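Local structure of glucan-binding protein C, GbpC (5UQZ) at residues Y45-E48 / G52-S55; A302-Y307 / S333-P338; N101-T106 / N163-A168. The protein probably binds glucan at the cell wall and appears to mediate both sucrose-independent and sucrose-dependent adherence of Streptococcus mutans, here represented by its GbpC-family region. All coordinates share one frame; numbering follows the deposited sequence. Where two conformers were deposited one is given.

Contact 1 of 3, residues Y45-E48 / G52-S55; sequences YKKE and GLAS
E48 sets CG beside its own backbone N (chi1 -71°) and then runs extended, a shape that brings its CB and CG against L53 and carries its carboxylate on to S55. The side chains of E48 and L53 cross at about a right angle: CG of E48 lies 4.0 Å from CD1 of L53. K47, straight until its last torsion and bent there, also reaches that methyl, its NZ coming to 3.6 Å from CD1 of L53 from a different direction. The backbone evidence identifies this as the C-terminal end of helix 3-51. N of L53 donates to O of E48 over 2.9 Å at 150°, in the carbonyl plane and on a lone pair, whereas the bond from N of G52 to the same oxygen is weak. This six-to-one bond, together with positive phi at G52 (74°), fits a Schellman motif, in which a glycine with left-handed backbone angles stops the helix; the E48–L53 apolar contact is the one expected across it. OE2 of E48 has two polar partners, Q44 NE2 and a water that donates to it at 2.8 Å and also donates to OG of S55. The other oxygen, OE1 of E48, makes a close approach of 3.1 Å to CB of S55, one tied to the S55 conformer described here. OG of S55 is bonded in addition to the carbonyl oxygen of K248. Deeper down, the ring of Y45 presents an edge to the turn: O of S55 lies at that edge, near the ring plane, 3.8 Å from CE1 of Y45, with P250 and V58 of helix 57-60 among the ring's other neighbours.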
ATOM      1  N   TYR A  45       2.917  20.556  -4.236  1.00 10.70           N
ATOM      2  CA  TYR A  45       1.523  20.162  -4.295  1.00 10.13           C
ATOM      3  C   TYR A  45       0.591  21.366  -4.113  1.00 10.45           C
ATOM      4  O   TYR A  45      -0.392  21.518  -4.862  1.00 10.61           O
ATOM      5  CB  TYR A  45       1.263  19.104  -3.219  1.00 10.83           C
ATOM      6  CG  TYR A  45      -0.157  18.571  -3.267  1.00 10.13           C
ATOM      7  CD1 TYR A  45      -0.697  18.010  -4.447  1.00 12.81           C
ATOM      8  CD2 TYR A  45      -0.987  18.668  -2.148  1.00 12.15           C
ATOM      9  CE1 TYR A  45      -2.000  17.534  -4.510  1.00 13.50           C
ATOM     10  CE2 TYR A  45      -2.316  18.180  -2.193  1.00 13.04           C
ATOM     11  CZ  TYR A  45      -2.809  17.616  -3.363  1.00 11.80           C
ATOM     12  OH  TYR A  45      -4.088  17.141  -3.407  1.00 14.17           O
ATOM     13  N   LYS A  46       0.902  22.249  -3.160  1.00 10.78           N
ATOM     14  CA  LYS A  46       0.065  23.432  -2.979  1.00 11.64           C
ATOM     15  C   LYS A  46       0.036  24.272  -4.240  1.00 11.44           C
ATOM     16  O   LYS A  46      -1.023  24.815  -4.600  1.00 12.82           O
ATOM     17  CB  LYS A  46       0.569  24.272  -1.801  1.00 14.63           C
ATOM     18  CG  LYS A  46       0.147  23.669  -0.450  1.00 16.44           C
ATOM     19  CD  LYS A  46       0.309  24.669   0.684  1.00 24.28           C
ATOM     20  CE  LYS A  46       1.742  25.054   0.889  1.00 28.53           C
ATOM     21  NZ  LYS A  46       1.914  26.030   2.033  1.00 30.62           N
ATOM     22  N   LYS A  47       1.187  24.427  -4.916  1.00 12.40           N
ATOM     23  CA  LYS A  47       1.235  25.197  -6.151  1.00 13.28           C
ATOM     24  C   LYS A  47       0.403  24.521  -7.239  1.00 12.36           C
ATOM     25  O   LYS A  47      -0.296  25.198  -8.007  1.00 13.21           O
ATOM     26  CB  LYS A  47       2.698  25.319  -6.576  1.00 16.40           C
ATOM     27  CG  LYS A  47       2.918  25.981  -7.911  1.00 21.05           C
ATOM     28  CD  LYS A  47       4.410  26.066  -8.241  1.00 30.08           C
ATOM     29  CE  LYS A  47       4.656  26.589  -9.651  1.00 35.56           C
ATOM     30  NZ  LYS A  47       4.480  25.580 -10.711  1.00 38.00           N
ATOM     31  N   GLU A  48       0.491  23.189  -7.362  1.00 11.61           N
ATOM     32  CA  GLU A  48      -0.277  22.468  -8.388  1.00 11.24           C
ATOM     33  C   GLU A  48      -1.769  22.643  -8.170  1.00 10.77           C
ATOM     34  O   GLU A  48      -2.532  22.789  -9.141  1.00 12.04           O
ATOM     35  CB  GLU A  48       0.093  20.988  -8.366  1.00 12.48           C
ATOM     36  CG  GLU A  48       1.493  20.800  -8.905  1.00 16.61           C
ATOM     37  CD  GLU A  48       2.049  19.419  -8.706  1.00 29.01           C
ATOM     38  OE1 GLU A  48       1.446  18.667  -7.910  1.00 35.09           O
ATOM     39  OE2 GLU A  48       3.090  19.088  -9.311  1.00 27.71           O
ATOM     40  N   GLY A  52      -3.815  25.019 -10.840  1.00 13.22           N
ATOM     41  CA  GLY A  52      -4.533  24.173 -11.754  1.00 14.80           C
ATOM     42  C   GLY A  52      -3.604  23.378 -12.639  1.00 14.18           C
ATOM     43  O   GLY A  52      -3.840  23.271 -13.854  1.00 15.57           O
ATOM     44  N   LEU A  53      -2.521  22.835 -12.066  1.00 13.67           N
ATOM     45  CA  LEU A  53      -1.681  21.911 -12.797  1.00 14.67           C
ATOM     46  C   LEU A  53      -2.270  20.511 -12.677  1.00 13.54           C
ATOM     47  O   LEU A  53      -3.140  20.261 -11.860  1.00 13.99           O
ATOM     48  CB  LEU A  53      -0.221  22.022 -12.328  1.00 14.85           C
ATOM     49  CG  LEU A  53       0.298  23.483 -12.287  1.00 19.50           C
ATOM     50  CD1 LEU A  53       1.735  23.552 -11.754  1.00 22.06           C
ATOM     51  CD2 LEU A  53       0.222  24.121 -13.629  1.00 23.57           C
ATOM     52  N   ALA A  54      -1.779  19.584 -13.507  1.00 15.78           N
ATOM     53  CA  ALA A  54      -2.401  18.260 -13.616  1.00 15.55           C
ATOM     54  C   ALA A  54      -2.560  17.557 -12.267  1.00 16.54           C
ATOM     55  O   ALA A  54      -3.637  17.014 -11.976  1.00 15.97           O
ATOM     56  CB  ALA A  54      -1.612  17.387 -14.580  1.00 20.50           C
ATOM     57  N   SER A  55      -1.506  17.561 -11.431  1.00 14.80           N
ATOM     58  CA  SER A  55      -1.593  16.877 -10.129  0.81 17.35           C
ATOM     59  C   SER A  55      -2.556  17.567  -9.148  1.00 13.95           C
ATOM     60  O   SER A  55      -3.009  16.956  -8.159  1.00 14.60           O
ATOM     61  CB  SER A  55      -0.199  16.668  -9.555  0.81 22.52           C
ATOM     62  OG  SER A  55       0.563  15.822 -10.423  0.81 22.59           O
TER
HETATM   63  O   HOH W   1       3.353  16.277  -9.641  1.00 29.26           O

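Contact 2 of 3, residues A302-Y307 / S333-P338; sequences AGAMTY and SAVAVP
A302 and A336 meet methyl to methyl, and A304 and V335 form a second pair, joining the middle strand of a three-stranded antiparallel sheet, and the residue just before it, to the chain's C-terminal tail. Strand 303-306, flanked by 219-222 and 245-247, is part of a small sheet in a protein described as a beta-supersandwich; the tail, an irregular segment running in roughly the opposite sense, lies against it without becoming a fourth strand. The evidence is twofold: no direct hydrogen bond links 302-307 to 333-338, and the nearest CA atoms, those of A302 and A336, are 6.3 Å apart. Close packing is confined to small apolar groups. CB of A302 touches CB of A336 at 3.8 Å. Further along, V335 holds CG1 anti to its backbone N (chi1 178°), which directs that methyl to CB of A304, also at 3.8 Å, while I219 of the neighbouring strand is another side-chain contact of V335. Between the two pairs a water bridges the two backbones: it donates to O of G303 at 2.9 Å and accepts from N of A336 at 2.9 Å. The tail is looser towards S333 and A334, which are partly exposed and make no contact with the strand. There A334 is the centre of an inverse gamma turn, closed by a weak bond from V335 N to S333 O, and S333 OG reaches F66 N instead. A302 sits at the buried end, its side chain about 7 Å from that of the calcium ligand S224, and its carbonyl oxygen is bonded to S252 OG. The buried carbonyl oxygen of A336 finds no polar partner in the model; O of A336 lies 4.1 Å from CB of A302.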
ATOM      1  N   ALA A 302       3.725   6.515  -3.500  1.00  8.38           N
ATOM      2  CA  ALA A 302       2.381   6.451  -4.058  1.00  8.65           C
ATOM      3  C   ALA A 302       2.270   7.049  -5.456  1.00  8.71           C
ATOM      4  O   ALA A 302       2.962   8.007  -5.817  1.00  8.97           O
ATOM      5  CB  ALA A 302       1.417   7.232  -3.185  1.00 10.03           C
ATOM      6  N   GLY A 303       1.337   6.489  -6.223  1.00  9.15           N
ATOM      7  CA  GLY A 303       0.796   7.110  -7.413  1.00 10.52           C
ATOM      8  C   GLY A 303      -0.697   7.273  -7.248  1.00  8.75           C
ATOM      9  O   GLY A 303      -1.275   6.982  -6.197  1.00  8.94           O
ATOM     10  N   ALA A 304      -1.366   7.711  -8.302  1.00  9.54           N
ATOM     11  CA  ALA A 304      -2.810   7.809  -8.337  1.00  9.66           C
ATOM     12  C   ALA A 304      -3.251   7.720  -9.779  1.00  8.12           C
ATOM     13  O   ALA A 304      -2.423   7.758 -10.691  1.00  8.32           O
ATOM     14  CB  ALA A 304      -3.283   9.129  -7.746  1.00 10.55           C
ATOM     15  N   MET A 305      -4.566   7.604  -9.980  1.00  8.12           N
ATOM     16  CA  MET A 305      -5.112   7.539 -11.321  1.00  8.56           C
ATOM     17  C   MET A 305      -6.424   8.292 -11.378  1.00  7.94           C
ATOM     18  O   MET A 305      -7.169   8.360 -10.404  1.00  8.84           O
ATOM     19  CB  MET A 305      -5.319   6.121 -11.832  1.00 10.61           C
ATOM     20  CG  MET A 305      -6.246   5.289 -10.997  1.00  9.51           C
ATOM     21  SD  MET A 305      -6.477   3.655 -11.799  1.00 11.18           S
ATOM     22  CE  MET A 305      -7.324   2.772 -10.482  1.00 10.94           C
ATOM     23  N   THR A 306      -6.742   8.817 -12.563  1.00  7.67           N
ATOM     24  CA  THR A 306      -8.134   9.088 -12.930  1.00  7.84           C
ATOM     25  C   THR A 306      -8.685   7.784 -13.468  1.00  6.70           C
ATOM     26  O   THR A 306      -8.229   7.296 -14.528  1.00  7.85           O
ATOM     27  CB  THR A 306      -8.211  10.204 -13.965  1.00  8.87           C
ATOM     28  OG1 THR A 306      -7.657  11.403 -13.406  1.00  9.62           O
ATOM     29  CG2 THR A 306      -9.658  10.444 -14.355  1.00 10.11           C
ATOM     30  N   TYR A 307      -9.533   7.158 -12.677  1.00  7.25           N
ATOM     31  CA  TYR A 307     -10.089   5.862 -13.012  1.00  7.11           C
ATOM     32  C   TYR A 307     -11.308   6.064 -13.895  1.00  7.10           C
ATOM     33  O   TYR A 307     -12.294   6.712 -13.502  1.00  8.35           O
ATOM     34  CB  TYR A 307     -10.458   5.116 -11.720  1.00  7.67           C
ATOM     35  CG  TYR A 307     -11.072   3.758 -12.021  1.00  6.82           C
ATOM     36  CD1 TYR A 307     -10.342   2.790 -12.698  1.00  6.86           C
ATOM     37  CD2 TYR A 307     -12.404   3.461 -11.688  1.00  7.04           C
ATOM     38  CE1 TYR A 307     -10.918   1.569 -13.049  1.00  7.26           C
ATOM     39  CE2 TYR A 307     -12.967   2.263 -12.002  1.00  7.44           C
ATOM     40  CZ  TYR A 307     -12.243   1.320 -12.668  1.00  6.90           C
ATOM     41  OH  TYR A 307     -12.786   0.111 -13.033  1.00  7.56           O
ATOM     42  N   SER A 333     -10.460   6.004  -2.685  1.00  7.78           N
ATOM     43  CA  SER A 333     -10.367   7.437  -2.971  1.00  8.87           C
ATOM     44  C   SER A 333      -9.367   8.161  -2.110  1.00 10.69           C
ATOM     45  O   SER A 333      -9.178   9.365  -2.309  1.00 14.01           O
ATOM     46  CB  SER A 333     -11.729   8.103  -2.838  1.00 10.77           C
ATOM     47  OG  SER A 333     -12.234   8.003  -1.517  1.00 10.89           O
ATOM     48  N   ALA A 334      -8.684   7.467  -1.192  1.00  9.35           N
ATOM     49  CA  ALA A 334      -7.764   8.143  -0.269  1.00 12.06           C
ATOM     50  C   ALA A 334      -6.368   8.228  -0.874  1.00  9.63           C
ATOM     51  O   ALA A 334      -5.445   7.468  -0.556  1.00 12.93           O
ATOM     52  CB  ALA A 334      -7.765   7.424   1.057  1.00 17.63           C
ATOM     53  N   VAL A 335      -6.217   9.161  -1.781  1.00 10.02           N
ATOM     54  CA  VAL A 335      -4.937   9.402  -2.422  1.00  9.88           C
ATOM     55  C   VAL A 335      -3.946   9.956  -1.410  1.00  9.92           C
ATOM     56  O   VAL A 335      -4.267  10.863  -0.640  1.00 11.16           O
ATOM     57  CB  VAL A 335      -5.155  10.352  -3.614  1.00 10.98           C
ATOM     58  CG1 VAL A 335      -3.812  10.690  -4.294  1.00 11.77           C
ATOM     59  CG2 VAL A 335      -6.149   9.754  -4.621  1.00 13.14           C
ATOM     60  N   ALA A 336      -2.718   9.431  -1.435  1.00  9.01           N
ATOM     61  CA  ALA A 336      -1.638   9.852  -0.541  1.00  9.47           C
ATOM     62  C   ALA A 336      -0.901  11.027  -1.191  1.00 10.05           C
ATOM     63  O   ALA A 336      -0.201  10.855  -2.197  1.00 11.58           O
ATOM     64  CB  ALA A 336      -0.684   8.674  -0.344  1.00 10.76           C
ATOM     65  N   VAL A 337      -1.037  12.204  -0.589  1.00 10.21           N
ATOM     66  CA  VAL A 337      -0.390  13.424  -1.099  1.00 10.23           C
ATOM     67  C   VAL A 337       0.546  13.975  -0.035  1.00  9.74           C
ATOM     68  O   VAL A 337       0.407  13.662   1.158  1.00  9.91           O
ATOM     69  CB  VAL A 337      -1.417  14.493  -1.530  1.00 11.29           C
ATOM     70  CG1 VAL A 337      -2.238  13.973  -2.707  1.00 14.95           C
ATOM     71  CG2 VAL A 337      -2.272  14.904  -0.347  1.00 11.86           C
ATOM     72  N   PRO A 338       1.507  14.807  -0.417  1.00 10.10           N
ATOM     73  CA  PRO A 338       2.355  15.444   0.608  1.00 10.84           C
ATOM     74  C   PRO A 338       1.527  16.319   1.538  1.00 10.27           C
ATOM     75  O   PRO A 338       0.589  16.988   1.109  1.00 11.57           O
ATOM     76  CB  PRO A 338       3.304  16.307  -0.212  1.00 14.80           C
ATOM     77  CG  PRO A 338       3.109  16.020  -1.589  1.00 14.37           C
ATOM     78  CD  PRO A 338       1.872  15.207  -1.794  1.00 11.23           C
TER
HETATM   79  O   HOH W   2      -2.271   7.370  -3.491  1.00  9.03           O

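Contact 3 of 3, residues N101-T106 / N163-A168; sequences NTDNYT and NNEGSA
T102, inside an Asx turn opened by N101, meets N163, which opens another, where a loop following helix 96-99 lies against the approach to strand 167-172. The first turn rests on the bond from N of D103 to OD1 of N101, at 2.9 Å. Both side chains place their key group between backbone N and carbonyl carbon: OG1 of T102 (chi1 47°) and CG of N163 (chi1 73°). They cross at about a right angle, and the result is a nearly straight bond, N163 ND2 to T102 OG1 at 3.1 Å and 172°, with the hydroxyl in the amide plane. The second N-H of the same nitrogen is used too: ND2 of N163 donates to OG of S167 at 3.0 Å, again close to the amide plane. At the other end of the amide, OD1 of N163 takes N of E165 at 2.9 Å from well above the carbonyl plane, and a weak bond from N of S167. The asparagine is therefore fixed in rotation by bonds at both ends. OG1 of T102 has two further partners: it is hydrogen-bonded to Q185 N and donates to a water. In the E165 conformer described here, that water donates to OD1 of D103 and OE2 of E165, two carboxylate oxygens 4.4 Å apart; sharing its protons probably eases their repulsion, and OD2 of D103 is hydrogen-bonded to Q185 NE2. A second water joins the backbone of T102 to the same glutamate oxygen, donating to O of T102 at 3.0 Å and to OE2 of E165 at 2.6 Å.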
ATOM      1  N   ASN A 101       3.207 -18.768   1.908  1.00 13.40           N
ATOM      2  CA  ASN A 101       4.058 -19.764   1.272  1.00 14.33           C
ATOM      3  C   ASN A 101       3.166 -20.901   0.790  1.00 13.61           C
ATOM      4  O   ASN A 101       2.782 -21.771   1.560  1.00 13.79           O
ATOM      5  CB  ASN A 101       5.119 -20.255   2.241  1.00 14.17           C
ATOM      6  CG  ASN A 101       6.044 -21.250   1.588  1.00 14.92           C
ATOM      7  OD1 ASN A 101       5.791 -21.705   0.457  1.00 15.49           O
ATOM      8  ND2 ASN A 101       7.141 -21.584   2.263  1.00 18.62           N
ATOM      9  N   THR A 102       2.806 -20.882  -0.501  1.00 12.50           N
ATOM     10  CA  THR A 102       1.910 -21.896  -1.052  1.00 13.24           C
ATOM     11  C   THR A 102       2.489 -23.299  -0.973  1.00 13.43           C
ATOM     12  O   THR A 102       1.727 -24.272  -1.105  1.00 14.55           O
ATOM     13  CB  THR A 102       1.486 -21.509  -2.475  1.00 12.97           C
ATOM     14  OG1 THR A 102       2.643 -21.103  -3.229  1.00 11.92           O
ATOM     15  CG2 THR A 102       0.509 -20.335  -2.456  1.00 14.15           C
ATOM     16  N   ASP A 103       3.800 -23.451  -0.759  1.00 13.10           N
ATOM     17  CA  ASP A 103       4.342 -24.798  -0.554  1.00 14.37           C
ATOM     18  C   ASP A 103       3.799 -25.436   0.726  1.00 17.85           C
ATOM     19  O   ASP A 103       3.890 -26.663   0.890  1.00 20.09           O
ATOM     20  CB  ASP A 103       5.856 -24.728  -0.344  1.00 19.36           C
ATOM     21  CG  ASP A 103       6.635 -24.378  -1.600  1.00 18.93           C
ATOM     22  OD1 ASP A 103       6.075 -24.351  -2.702  1.00 18.61           O
ATOM     23  OD2 ASP A 103       7.857 -24.169  -1.468  1.00 20.77           O
ATOM     24  N   ASN A 104       3.308 -24.623   1.664  1.00 16.21           N
ATOM     25  CA  ASN A 104       2.904 -25.107   2.981  1.00 18.59           C
ATOM     26  C   ASN A 104       1.421 -25.456   3.059  1.00 16.68           C
ATOM     27  O   ASN A 104       0.895 -25.688   4.151  1.00 19.31           O
ATOM     28  CB  ASN A 104       3.211 -24.036   4.031  1.00 25.22           C
ATOM     29  CG  ASN A 104       4.695 -23.871   4.286  1.00 31.22           C
ATOM     30  OD1 ASN A 104       5.485 -24.754   3.984  1.00 35.09           O
ATOM     31  ND2 ASN A 104       5.071 -22.746   4.876  1.00 37.52           N
ATOM     32  N   TYR A 105       0.734 -25.463   1.936  1.00 14.51           N
ATOM     33  CA  TYR A 105      -0.667 -25.831   1.844  1.00 14.42           C
ATOM     34  C   TYR A 105      -0.777 -27.002   0.888  1.00 15.49           C
ATOM     35  O   TYR A 105       0.053 -27.157  -0.019  1.00 18.21           O
ATOM     36  CB  TYR A 105      -1.515 -24.657   1.327  1.00 13.10           C
ATOM     37  CG  TYR A 105      -1.534 -23.444   2.229  1.00 12.55           C
ATOM     38  CD1 TYR A 105      -0.473 -22.534   2.252  1.00 12.92           C
ATOM     39  CD2 TYR A 105      -2.624 -23.168   2.997  1.00 12.85           C
ATOM     40  CE1 TYR A 105      -0.501 -21.393   3.053  1.00 12.68           C
ATOM     41  CE2 TYR A 105      -2.672 -22.076   3.828  1.00 12.25           C
ATOM     42  CZ  TYR A 105      -1.608 -21.167   3.834  1.00 11.52           C
ATOM     43  OH  TYR A 105      -1.705 -20.047   4.635  1.00 12.33           O
ATOM     44  N   THR A 106      -1.758 -27.855   1.131  1.00 14.53           N
ATOM     45  CA  THR A 106      -2.013 -29.005   0.264  1.00 14.26           C
ATOM     46  C   THR A 106      -3.488 -29.009  -0.112  1.00 13.97           C
ATOM     47  O   THR A 106      -4.287 -28.202   0.382  1.00 13.59           O
ATOM     48  CB  THR A 106      -1.661 -30.355   0.912  1.00 18.80           C
ATOM     49  OG1 THR A 106      -2.493 -30.548   2.045  1.00 21.03           O
ATOM     50  CG2 THR A 106      -0.191 -30.392   1.353  1.00 22.77           C
ATOM     51  N   ASN A 163       4.812 -18.929  -8.166  1.00 10.28           N
ATOM     52  CA  ASN A 163       4.997 -20.344  -7.908  1.00 11.17           C
ATOM     53  C   ASN A 163       4.906 -21.131  -9.214  1.00 12.07           C
ATOM     54  O   ASN A 163       4.776 -20.561 -10.305  1.00 11.80           O
ATOM     55  CB  ASN A 163       4.072 -20.830  -6.779  1.00 11.74           C
ATOM     56  CG  ASN A 163       2.590 -20.953  -7.169  1.00 10.72           C
ATOM     57  OD1 ASN A 163       2.233 -21.019  -8.365  1.00 10.89           O
ATOM     58  ND2 ASN A 163       1.734 -20.993  -6.171  1.00 11.43           N
ATOM     59  N   ASN A 164       5.042 -22.454  -9.114  1.00 12.32           N
ATOM     60  CA  ASN A 164       5.005 -23.317 -10.293  1.00 13.66           C
ATOM     61  C   ASN A 164       3.682 -24.066 -10.406  1.00 14.81           C
ATOM     62  O   ASN A 164       3.603 -25.100 -11.059  1.00 17.26           O
ATOM     63  CB  ASN A 164       6.205 -24.261 -10.333  1.00 15.63           C
ATOM     64  CG  ASN A 164       7.479 -23.528 -10.721  1.00 16.39           C
ATOM     65  OD1 ASN A 164       7.428 -22.627 -11.542  1.00 18.33           O
ATOM     66  ND2 ASN A 164       8.611 -23.946 -10.179  1.00 17.40           N
ATOM     67  N   GLU A 165       2.632 -23.537  -9.793  1.00 13.58           N
ATOM     68  CA  GLU A 165       1.325 -24.177  -9.759  0.58 14.37           C
ATOM     69  C   GLU A 165       0.241 -23.306 -10.381  1.00 14.44           C
ATOM     70  O   GLU A 165      -0.941 -23.686 -10.338  1.00 16.06           O
ATOM     71  CB  GLU A 165       0.943 -24.523  -8.309  0.58 19.45           C
ATOM     72  CG  GLU A 165       1.985 -25.343  -7.544  0.58 25.75           C
ATOM     73  CD  GLU A 165       1.693 -25.410  -6.047  0.58 31.33           C
ATOM     74  OE1 GLU A 165       0.511 -25.551  -5.664  0.58 32.36           O
ATOM     75  OE2 GLU A 165       2.647 -25.307  -5.257  0.58 34.37           O
ATOM     76  N   GLY A 166       0.597 -22.152 -10.944  1.00 12.50           N
ATOM     77  CA  GLY A 166      -0.423 -21.283 -11.546  1.00 13.66           C
ATOM     78  C   GLY A 166      -1.451 -20.814 -10.542  1.00 11.05           C
ATOM     79  O   GLY A 166      -2.637 -20.724 -10.874  1.00 12.64           O
ATOM     80  N   SER A 167      -1.013 -20.513  -9.310  1.00 10.85           N
ATOM     81  CA  SER A 167      -1.963 -20.218  -8.246  1.00  9.96           C
ATOM     82  C   SER A 167      -1.386 -19.156  -7.328  1.00  9.21           C
ATOM     83  O   SER A 167      -0.171 -18.877  -7.324  1.00 10.19           O
ATOM     84  CB  SER A 167      -2.244 -21.481  -7.416  1.00 12.20           C
ATOM     85  OG  SER A 167      -1.078 -21.824  -6.657  1.00 13.91           O
ATOM     86  N   ALA A 168      -2.278 -18.544  -6.554  1.00  8.39           N
ATOM     87  CA  ALA A 168      -1.824 -17.648  -5.504  1.00  8.38           C
ATOM     88  C   ALA A 168      -2.899 -17.672  -4.421  1.00  8.59           C
ATOM     89  O   ALA A 168      -4.080 -17.889  -4.705  1.00  9.97           O
ATOM     90  CB  ALA A 168      -1.649 -16.215  -6.045  1.00  9.83           C
TER
HETATM   91  O   HOH W   3       3.915 -23.280  -4.052  1.00 17.07           O
HETATM   92  O   HOH W   4       2.116 -26.490  -3.053  1.00 49.92           O

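From the N terminus the chain runs along helix 3-51, and contact 1 closes a short turn at its end, with three residues between its segments. Contact 3 comes next, returning the loop after helix 96-99 to the approach of strand 167-172 across 56 residues. Contact 2 is last, bringing the C-terminal tail back over 25 residues to strand 303-306. The three loops follow in series; none nests or crosses. In space, contacts 1 and 2 adjoin: Y45 OH lies 3.7 Å from V337 CG1, so the tail joins the helix to the strand. Contact 3 lies across the chain's centre from contact 1, about 45 Å between centres.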